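Long-range contacts in hydroquinone dioxygenase large subunit (Pseudomonas sp., PDB 4ZXA), which forms, together with a small subunit, an iron(II)-dependent hydroquinone 1,2-dioxygenase that uses molecular oxygen to open the aromatic ring of hydroquinone: residues Val18-Pro23 against Arg30-Gly35; Asp142-Pro147 against Thr229-Val234; Pro245-Phe250 against Thr308-Leu313. One frame throughout, in Å; residues are numbered along the deposited sequence.

Interaction 1: residues Val18-Pro23 against Arg30-Gly35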
loop_
_atom_site.group_PDB
_atom_site.type_symbol
_atom_site.label_atom_id
_atom_site.label_comp_id
_atom_site.label_asym_id
_atom_site.label_seq_id
_atom_site.Cartn_x
_atom_site.Cartn_y
_atom_site.Cartn_z
ATOM N N VAL E 18 -10.097 -10.971 26.680
ATOM C CA VAL E 18 -10.362 -10.536 25.313
ATOM C C VAL E 18 -11.842 -10.670 24.906
ATOM O O VAL E 18 -12.448 -11.725 25.089
ATOM C CB VAL E 18 -9.468 -11.320 24.305
ATOM C CG1 VAL E 18 -9.885 -11.012 22.874
ATOM C CG2 VAL E 18 -7.992 -10.984 24.520
ATOM N N GLN E 19 -12.404 -9.592 24.357
ATOM C CA GLN E 19 -13.757 -9.583 23.797
ATOM C C GLN E 19 -13.754 -10.028 22.344
ATOM O O GLN E 19 -13.375 -9.260 21.454
ATOM C CB GLN E 19 -14.319 -8.177 23.844
ATOM C CG GLN E 19 -15.155 -7.867 25.052
ATOM C CD GLN E 19 -15.364 -6.380 25.219
ATOM O OE1 GLN E 19 -16.472 -5.863 25.026
ATOM N NE2 GLN E 19 -14.289 -5.672 25.570
ATOM N N ALA E 20 -14.178 -11.262 22.099
ATOM C CA ALA E 20 -14.187 -11.821 20.754
ATOM C C ALA E 20 -15.539 -12.439 20.432
ATOM O O ALA E 20 -16.204 -12.993 21.309
ATOM C CB ALA E 20 -13.100 -12.863 20.614
ATOM N N SER E 21 -15.926 -12.352 19.165
ATOM C CA SER E 21 -17.180 -12.902 18.681
ATOM C C SER E 21 -17.002 -14.340 18.196
ATOM O O SER E 21 -15.881 -14.822 18.075
ATOM C CB SER E 21 -17.684 -12.063 17.514
ATOM O OG SER E 21 -17.004 -12.422 16.325
ATOM N N PRO E 22 -18.122 -15.035 17.934
ATOM C CA PRO E 22 -18.101 -16.312 17.215
ATOM C C PRO E 22 -17.518 -16.105 15.825
ATOM O O PRO E 22 -17.663 -15.010 15.255
ATOM C CB PRO E 22 -19.586 -16.666 17.071
ATOM C CG PRO E 22 -20.273 -15.923 18.149
ATOM C CD PRO E 22 -19.476 -14.675 18.399
ATOM N N PRO E 23 -16.876 -17.148 15.276
ATOM C CA PRO E 23 -16.421 -17.093 13.886
ATOM C C PRO E 23 -17.584 -16.620 13.026
ATOM O O PRO E 23 -18.722 -17.026 13.268
ATOM C CB PRO E 23 -16.115 -18.555 13.555
ATOM C CG PRO E 23 -15.876 -19.214 14.876
ATOM C CD PRO E 23 -16.731 -18.487 15.873
ATOM N N ARG E 30 -13.321 -14.106 13.519
ATOM C CA ARG E 30 -13.951 -13.442 14.650
ATOM C C ARG E 30 -13.705 -11.938 14.609
ATOM O O ARG E 30 -12.614 -11.492 14.290
ATOM C CB ARG E 30 -13.343 -13.967 15.952
ATOM C CG ARG E 30 -13.351 -15.470 16.124
ATOM C CD ARG E 30 -12.650 -15.848 17.423
ATOM N NE ARG E 30 -12.734 -17.279 17.684
ATOM C CZ ARG E 30 -13.746 -17.850 18.325
ATOM N NH1 ARG E 30 -14.753 -17.107 18.764
ATOM N NH2 ARG E 30 -13.757 -19.160 18.529
ATOM N N SER E 31 -14.703 -11.150 14.959
ATOM C CA SER E 31 -14.473 -9.728 15.160
ATOM C C SER E 31 -14.032 -9.522 16.604
ATOM O O SER E 31 -14.264 -10.374 17.445
ATOM C CB SER E 31 -15.741 -8.919 14.869
ATOM O OG SER E 31 -16.810 -9.354 15.694
ATOM N N PHE E 32 -13.388 -8.397 16.891
ATOM C CA PHE E 32 -12.911 -8.123 18.244
ATOM C C PHE E 32 -13.328 -6.734 18.713
ATOM O O PHE E 32 -13.492 -5.804 17.918
ATOM C CB PHE E 32 -11.384 -8.295 18.349
ATOM C CG PHE E 32 -10.918 -9.724 18.221
ATOM C CD1 PHE E 32 -10.720 -10.302 16.973
ATOM C CD2 PHE E 32 -10.688 -10.495 19.345
ATOM C CE1 PHE E 32 -10.295 -11.623 16.853
ATOM C CE2 PHE E 32 -10.259 -11.810 19.231
ATOM C CZ PHE E 32 -10.062 -12.374 17.987
ATOM N N GLN E 33 -13.505 -6.610 20.020
ATOM C CA GLN E 33 -13.845 -5.343 20.631
ATOM C C GLN E 33 -12.731 -4.952 21.582
ATOM O O GLN E 33 -12.245 -5.772 22.371
ATOM C CB GLN E 33 -15.161 -5.456 21.407
ATOM C CG GLN E 33 -15.702 -4.117 21.907
ATOM C CD GLN E 33 -16.399 -3.344 20.805
ATOM O OE1 GLN E 33 -16.956 -3.941 19.885
ATOM N NE2 GLN E 33 -16.357 -2.017 20.879
ATOM N N LEU E 34 -12.319 -3.696 21.503
ATOM C CA LEU E 34 -11.313 -3.172 22.408
ATOM C C LEU E 34 -11.784 -1.786 22.750
ATOM O O LEU E 34 -11.761 -0.897 21.904
ATOM C CB LEU E 34 -9.945 -3.136 21.725
ATOM C CG LEU E 34 -8.749 -2.662 22.548
ATOM C CD1 LEU E 34 -8.658 -3.443 23.852
ATOM C CD2 LEU E 34 -7.462 -2.811 21.747
ATOM N N GLY E 35 -12.248 -1.603 23.984
ATOM C CA GLY E 35 -12.907 -0.368 24.359
ATOM C C GLY E 35 -13.903 -0.054 23.269
ATOM O O GLY E 35 -14.730 -0.886 22.921
HETATM O O HOH W 1 -10.626 -7.247 23.907
HETATM O O HOH W 2 -15.874 -2.649 25.327
#

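Interaction 2: residues Asp142-Pro147 against Thr229-Val234. With H8N (4-hydroxybenzonitrile), chain J.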
loop_
_atom_site.group_PDB
_atom_site.type_symbol
_atom_site.label_atom_id
_atom_site.label_comp_id
_atom_site.label_asym_id
_atom_site.label_seq_id
_atom_site.Cartn_x
_atom_site.Cartn_y
_atom_site.Cartn_z
ATOM N N ASP E 142 2.834 -15.937 6.718
ATOM C CA ASP E 142 3.737 -15.628 7.816
ATOM C C ASP E 142 4.005 -14.125 7.835
ATOM O O ASP E 142 4.785 -13.621 7.033
ATOM C CB ASP E 142 5.036 -16.416 7.643
ATOM C CG ASP E 142 6.163 -15.924 8.548
ATOM O OD1 ASP E 142 5.917 -15.202 9.538
ATOM O OD2 ASP E 142 7.317 -16.281 8.264
ATOM N N PRO E 143 3.366 -13.409 8.771
ATOM C CA PRO E 143 3.420 -11.946 8.936
ATOM C C PRO E 143 4.831 -11.403 9.214
ATOM O O PRO E 143 5.037 -10.189 9.140
ATOM C CB PRO E 143 2.536 -11.692 10.170
ATOM C CG PRO E 143 1.812 -12.943 10.414
ATOM C CD PRO E 143 2.645 -14.055 9.872
ATOM N N PHE E 144 5.774 -12.285 9.532
ATOM C CA PHE E 144 7.134 -11.874 9.861
ATOM C C PHE E 144 8.105 -11.968 8.674
ATOM O O PHE E 144 9.288 -11.658 8.799
ATOM C CB PHE E 144 7.654 -12.738 10.997
ATOM C CG PHE E 144 7.870 -11.996 12.277
ATOM C CD1 PHE E 144 7.478 -12.553 13.483
ATOM C CD2 PHE E 144 8.495 -10.761 12.278
ATOM C CE1 PHE E 144 7.686 -11.885 14.657
ATOM C CE2 PHE E 144 8.718 -10.084 13.465
ATOM C CZ PHE E 144 8.312 -10.651 14.650
ATOM N N ALA E 145 7.600 -12.393 7.526
ATOM C CA ALA E 145 8.447 -12.638 6.370
ATOM C C ALA E 145 8.153 -11.669 5.235
ATOM O O ALA E 145 7.086 -11.060 5.197
ATOM C CB ALA E 145 8.266 -14.064 5.894
ATOM N N ALA E 146 9.111 -11.531 4.321
ATOM C CA ALA E 146 8.911 -10.741 3.112
ATOM C C ALA E 146 7.958 -11.461 2.179
ATOM O O ALA E 146 7.769 -12.675 2.287
ATOM C CB ALA E 146 10.222 -10.485 2.412
ATOM N N PRO E 147 7.342 -10.708 1.264
ATOM C CA PRO E 147 6.308 -11.268 0.392
ATOM C C PRO E 147 6.816 -12.430 -0.453
ATOM O O PRO E 147 6.122 -13.427 -0.596
ATOM C CB PRO E 147 5.902 -10.073 -0.469
ATOM C CG PRO E 147 6.180 -8.880 0.421
ATOM C CD PRO E 147 7.406 -9.238 1.185
ATOM N N THR E 229 11.918 -10.602 9.264
ATOM C CA THR E 229 12.368 -9.300 8.782
ATOM C C THR E 229 11.906 -8.148 9.676
ATOM O O THR E 229 10.929 -8.266 10.405
ATOM C CB THR E 229 11.883 -9.034 7.360
ATOM O OG1 THR E 229 10.451 -8.969 7.361
ATOM C CG2 THR E 229 12.339 -10.132 6.444
ATOM N N TRP E 230 12.624 -7.036 9.606
ATOM C CA TRP E 230 12.322 -5.860 10.414
ATOM C C TRP E 230 12.058 -6.228 11.872
ATOM O O TRP E 230 10.966 -5.981 12.419
ATOM C CB TRP E 230 11.165 -5.105 9.802
ATOM C CG TRP E 230 11.387 -4.813 8.342
ATOM C CD1 TRP E 230 10.908 -5.525 7.284
ATOM C CD2 TRP E 230 12.149 -3.736 7.792
ATOM N NE1 TRP E 230 11.312 -4.952 6.102
ATOM C CE2 TRP E 230 12.081 -3.854 6.387
ATOM C CE3 TRP E 230 12.881 -2.681 8.343
ATOM C CZ2 TRP E 230 12.710 -2.945 5.532
ATOM C CZ3 TRP E 230 13.505 -1.783 7.501
ATOM C CH2 TRP E 230 13.412 -1.915 6.110
ATOM N N ASN E 231 13.070 -6.831 12.496
ATOM C CA ASN E 231 12.972 -7.227 13.887
ATOM C C ASN E 231 14.280 -7.119 14.665
ATOM O O ASN E 231 14.992 -8.104 14.840
ATOM C CB ASN E 231 12.400 -8.635 14.000
ATOM C CG ASN E 231 11.850 -8.918 15.385
ATOM O OD1 ASN E 231 11.076 -8.130 15.929
ATOM N ND2 ASN E 231 12.265 -10.031 15.970
ATOM N N PRO E 232 14.591 -5.907 15.132
ATOM C CA PRO E 232 15.807 -5.685 15.918
ATOM C C PRO E 232 15.871 -6.684 17.071
ATOM O O PRO E 232 14.921 -6.771 17.856
ATOM C CB PRO E 232 15.631 -4.254 16.448
ATOM C CG PRO E 232 14.702 -3.592 15.434
ATOM C CD PRO E 232 13.758 -4.693 15.022
ATOM N N SER E 233 16.973 -7.430 17.154
ATOM C CA SER E 233 17.154 -8.445 18.176
ATOM C C SER E 233 18.554 -8.292 18.799
ATOM O O SER E 233 19.541 -8.102 18.079
ATOM C CB SER E 233 16.966 -9.831 17.555
ATOM O OG SER E 233 17.003 -10.847 18.540
ATOM N N VAL E 234 18.640 -8.366 20.128
ATOM C CA VAL E 234 19.871 -8.018 20.839
ATOM C C VAL E 234 20.999 -9.039 20.621
ATOM O O VAL E 234 20.805 -10.233 20.849
ATOM C CB VAL E 234 19.633 -7.886 22.365
ATOM C CG1 VAL E 234 20.944 -7.686 23.083
ATOM C CG2 VAL E 234 18.685 -6.746 22.670
HETATM N NAA H8N J . 12.282 2.761 13.883
HETATM C CAC H8N J . 12.563 1.709 13.536
HETATM C CAI H8N J . 12.968 0.351 13.065
HETATM C CAF H8N J . 14.037 0.252 12.184
HETATM C CAD H8N J . 14.443 -0.996 11.720
HETATM C CAH H8N J . 13.753 -2.114 12.162
HETATM O OAB H8N J . 14.134 -3.345 11.702
HETATM C CAE H8N J . 12.681 -2.017 13.043
HETATM C CAG H8N J . 12.287 -0.770 13.502
#

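Interaction 3: residues Pro245-Phe250 against Thr308-Leu313. With H8N (4-hydroxybenzonitrile), chain J.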
loop_
_atom_site.group_PDB
_atom_site.type_symbol
_atom_site.label_atom_id
_atom_site.label_comp_id
_atom_site.label_asym_id
_atom_site.label_seq_id
_atom_site.Cartn_x
_atom_site.Cartn_y
_atom_site.Cartn_z
ATOM N N PRO E 245 20.820 -5.982 15.880
ATOM C CA PRO E 245 20.842 -6.143 14.422
ATOM C C PRO E 245 19.564 -6.803 13.956
ATOM O O PRO E 245 18.885 -7.450 14.756
ATOM C CB PRO E 245 22.004 -7.113 14.184
ATOM C CG PRO E 245 22.721 -7.223 15.520
ATOM C CD PRO E 245 21.713 -6.931 16.559
ATOM N N THR E 246 19.255 -6.658 12.673
ATOM C CA THR E 246 18.063 -7.258 12.086
ATOM C C THR E 246 18.240 -7.286 10.565
ATOM O O THR E 246 18.995 -6.489 10.017
ATOM C CB THR E 246 16.800 -6.456 12.464
ATOM O OG1 THR E 246 15.665 -6.970 11.768
ATOM C CG2 THR E 246 16.969 -4.990 12.110
ATOM N N THR E 247 17.566 -8.220 9.898
ATOM C CA THR E 247 17.653 -8.350 8.456
ATOM C C THR E 247 16.390 -7.782 7.826
ATOM O O THR E 247 15.288 -8.197 8.157
ATOM C CB THR E 247 17.880 -9.818 8.040
ATOM O OG1 THR E 247 16.739 -10.604 8.393
ATOM C CG2 THR E 247 19.111 -10.376 8.763
ATOM N N GLU E 248 16.561 -6.824 6.921
ATOM C CA GLU E 248 15.453 -6.059 6.377
ATOM C C GLU E 248 15.216 -6.365 4.904
ATOM O O GLU E 248 16.138 -6.351 4.084
ATOM C CB GLU E 248 15.700 -4.552 6.555
ATOM C CG GLU E 248 16.511 -4.175 7.781
ATOM C CD GLU E 248 15.777 -4.381 9.101
ATOM O OE1 GLU E 248 15.175 -5.460 9.313
ATOM O OE2 GLU E 248 15.816 -3.452 9.941
ATOM N N GLU E 249 13.968 -6.664 4.574
ATOM C CA GLU E 249 13.570 -6.909 3.198
ATOM C C GLU E 249 12.255 -6.195 2.916
ATOM O O GLU E 249 11.418 -6.060 3.802
ATOM C CB GLU E 249 13.449 -8.405 2.917
ATOM C CG GLU E 249 13.444 -8.745 1.441
ATOM C CD GLU E 249 13.504 -10.229 1.177
ATOM O OE1 GLU E 249 13.928 -10.983 2.069
ATOM O OE2 GLU E 249 13.125 -10.644 0.070
ATOM N N PHE E 250 12.066 -5.763 1.675
ATOM C CA PHE E 250 10.867 -5.031 1.296
ATOM C C PHE E 250 10.701 -3.722 2.069
ATOM O O PHE E 250 11.603 -2.893 2.104
ATOM C CB PHE E 250 9.631 -5.915 1.479
ATOM C CG PHE E 250 8.418 -5.419 0.753
ATOM C CD1 PHE E 250 8.512 -4.952 -0.542
ATOM C CD2 PHE E 250 7.178 -5.422 1.367
ATOM C CE1 PHE E 250 7.397 -4.496 -1.210
ATOM C CE2 PHE E 250 6.063 -4.967 0.702
ATOM C CZ PHE E 250 6.172 -4.506 -0.585
ATOM N N THR E 308 15.379 -3.298 -0.909
ATOM C CA THR E 308 15.048 -4.186 -2.015
ATOM C C THR E 308 15.613 -5.580 -1.804
ATOM O O THR E 308 14.903 -6.558 -1.984
ATOM C CB THR E 308 15.530 -3.644 -3.365
ATOM O OG1 THR E 308 14.883 -2.395 -3.643
ATOM C CG2 THR E 308 15.180 -4.619 -4.441
ATOM N N LYS E 309 16.888 -5.667 -1.429
ATOM C CA LYS E 309 17.464 -6.950 -1.066
ATOM C C LYS E 309 17.546 -7.081 0.449
ATOM O O LYS E 309 17.904 -6.128 1.131
ATOM C CB LYS E 309 18.874 -7.124 -1.658
ATOM C CG LYS E 309 19.585 -8.354 -1.102
ATOM C CD LYS E 309 20.945 -8.587 -1.738
ATOM C CE LYS E 309 21.681 -9.801 -1.141
ATOM N NZ LYS E 309 22.130 -9.589 0.269
ATOM N N ARG E 310 17.222 -8.260 0.971
ATOM C CA ARG E 310 17.459 -8.552 2.377
ATOM C C ARG E 310 18.851 -8.062 2.763
ATOM O O ARG E 310 19.853 -8.552 2.228
ATOM C CB ARG E 310 17.344 -10.052 2.639
ATOM C CG ARG E 310 16.779 -10.432 4.010
ATOM C CD ARG E 310 16.816 -11.946 4.180
ATOM N NE ARG E 310 16.178 -12.451 5.388
ATOM C CZ ARG E 310 14.863 -12.610 5.520
ATOM N NH1 ARG E 310 14.039 -12.274 4.528
ATOM N NH2 ARG E 310 14.368 -13.096 6.652
ATOM N N SER E 311 18.907 -7.111 3.702
ATOM C CA SER E 311 20.155 -6.483 4.112
ATOM C C SER E 311 20.384 -6.530 5.624
ATOM O O SER E 311 19.445 -6.647 6.409
ATOM C CB SER E 311 20.192 -5.029 3.649
ATOM O OG SER E 311 19.111 -4.300 4.198
ATOM N N MET E 312 21.645 -6.405 6.025
ATOM C CA MET E 312 21.985 -6.490 7.429
ATOM C C MET E 312 22.050 -5.094 7.999
ATOM O O MET E 312 22.871 -4.280 7.565
ATOM C CB MET E 312 23.314 -7.205 7.603
ATOM C CG MET E 312 23.345 -8.573 6.945
ATOM S SD MET E 312 24.861 -9.438 7.386
ATOM C CE MET E 312 24.531 -11.068 6.697
ATOM N N LEU E 313 21.164 -4.803 8.945
ATOM C CA LEU E 313 21.125 -3.484 9.570
ATOM C C LEU E 313 21.374 -3.602 11.063
ATOM O O LEU E 313 20.780 -4.434 11.747
ATOM C CB LEU E 313 19.782 -2.781 9.330
ATOM C CG LEU E 313 19.535 -1.503 10.154
ATOM C CD1 LEU E 313 20.501 -0.392 9.761
ATOM C CD2 LEU E 313 18.123 -1.011 9.986
HETATM N NAA H8N J . 12.282 2.761 13.883
HETATM C CAC H8N J . 12.563 1.709 13.536
HETATM C CAI H8N J . 12.968 0.351 13.065
HETATM C CAF H8N J . 14.037 0.252 12.184
HETATM C CAD H8N J . 14.443 -0.996 11.720
HETATM C CAH H8N J . 13.753 -2.114 12.162
HETATM O OAB H8N J . 14.134 -3.345 11.702
HETATM C CAE H8N J . 12.681 -2.017 13.043
HETATM C CAG H8N J . 12.287 -0.770 13.502
#

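Interaction 1: residues Val18-Pro23 against Arg30-Gly35
Gln33 N donates to Gln19 O over 3.0 Å, and Ser21 N donates to Ser31 O, so residues 18-23 and 30-35 are tied by two backbone bonds as antiparallel neighbours. Between these bonds Ala20 faces Phe32 as a non-hydrogen-bonded pair. At Gln19 the reciprocal link is supplied by water 1, which accepts from Gln19 N and donates to Gln33 O at 2.7 Å.

Side-chain polar bonds join the Ser21-Pro23 end to Arg30 and Ser31. Ser21 OG, set between its own N and carbonyl carbon (chi1 80°), accepts from Ser31 N at 3.0 Å and donates to Pro22 O, so two bonds fix its rotation. Arg30 NH1 reaches Ser21 O at 2.6 Å, but the bond is bent (139° at the hydrogen) and the oxygen lies 18° out of the guanidinium plane. With its chain extended from CG to NE, Arg30 runs past that carbonyl, and Pro23 CD lies over one face of the guanidinium, displaced toward its rim.

Apolar packing gathers on the ring of Phe32. Ala20 CB approaches CE2 obliquely to 3.3 Å, whereas Val18 CG1 meets the edge in the ring plane, 3.7 Å from CD2. On the opposite face of the hairpin the Gln19 and Gln33 side chains cross, with Gln19 OE1 3.7 Å from Gln33 CG.

Strand 19-20 is the outer edge of a five-stranded antiparallel sheet within this chain, and strand 32-34 beside it pairs onward with strand 37-41; Val18, Phe32 and Leu34 lean on helix 122-136.

Interaction 2: residues Asp142-Pro147 against Thr229-Val234
Phe144 O receives Thr229 N at 2.9 Å, the donor lying nearly along the C=O axis (172° at the oxygen), and this single backbone bond is the tight point of the contact. The carbonyl is presented by a type I turn from Asp142 to Ala145. That turn is closed by Ala145 N to Asp142 O and braced by an Asx turn, in which Phe144 N donates to Asp142 OD1 from above the carboxylate plane.

Looser packing surrounds it. Asn231 CG stands anti to the backbone N (chi1 -161°), which sets the amide carbon beside the Phe144 ring. Ring and amide meet obliquely, their planes 60° apart, with Phe144 CE2 3.9 Å from Asn231 CG. Thr229 O lies near the ring plane at its edge, 4.0 Å from Phe144 CD2. On the other flank Thr229 CG2 comes no nearer than 4.1 Å to Ala146 N. Beyond it Ala146 and the partly exposed Pro147 pack on Tyr44 of the second copy of this subunit.

The Phe144 ring also packs on Met71 and Ala75 of helix 63-75, whose Arg72 joins the two loops by binding Pro143 O, Thr229 O and Trp230 O. An alanine in place of Phe144 removes the ring and would probably open a gap beside the Asn231 amide and that helix.

Trp230, Asn231 and Pro232 form part of the pocket wall. Trp230 CA is 3.4 Å from OAB of 4-hydroxybenzonitrile and its indole turns an edge to ligand atom CAH, while Pro232 CD packs 3.5 Å from CAE: the site of a phenol resembling the substrate, consistent with the substrate pocket of this cupin dioxygenase.

Interaction 3: residues Pro245-Phe250 against Thr308-Leu313
Thr246 N donates to Leu313 O and Leu313 N returns to Thr246 O, each at 2.9 Å, in an antiparallel ladder of a cupin-type sheet. Glu248 and Ser311 repeat the reciprocal pair, while Thr247 and Met312 between them form a non-hydrogen-bonded pair. Ser307 OG is also hydrogen-bonded to Glu248 O and to Ser311 OG.

At the corner, Arg310 NH1 meets Glu249 OE1 at 2.8 Å, and that oxygen lies close to the guanidinium plane, although carboxylate and guanidinium are turned 84° apart. NH1 has a second salt bridge, to Glu149, and Glu249 OE2 is gripped by Arg192 and by Tyr44 OH of the second copy of this subunit, so both carboxylate oxygens are satisfied.

Toward the ligand, Thr246 OG1, anti to its backbone N (chi1 174°), accepts from Asn231 N and donates to Glu248 OE1 at 2.9 Å, an oxygen that also receives a weak bond from Trp230 N. Leu313 CB packs 3.9 Å from Glu248 CG. The other oxygen, Glu248 OE2, accepts the hydroxyl OAB of 4-hydroxybenzonitrile at a very short 2.4 Å, a value made doubtful by crowding of OE2 against Thr246 CG2.

How the interactions relate
Interactions 2 and 3 adjoin, their centres 9 Å apart, and line the 4-hydroxybenzonitrile pocket together: one supplies Trp230, Asn231 and Pro232, the other Thr246 and Glu248. Trp230 NE1 probably bonds to Glu249 O at 2.6 Å, tying the pocket loop to the sheet, and Thr229 CG2 packs 3.3 Å from Arg310 NH1. Neither contact holds a metal ligand. The bound cadmium lies about 10 Å from the side chain of Leu313 and about 13 Å from that of Asn231. Interaction 1 stands apart at the surface, its centre 26 Å from that of interaction 2 and 35 Å from that of interaction 3, and touches neither.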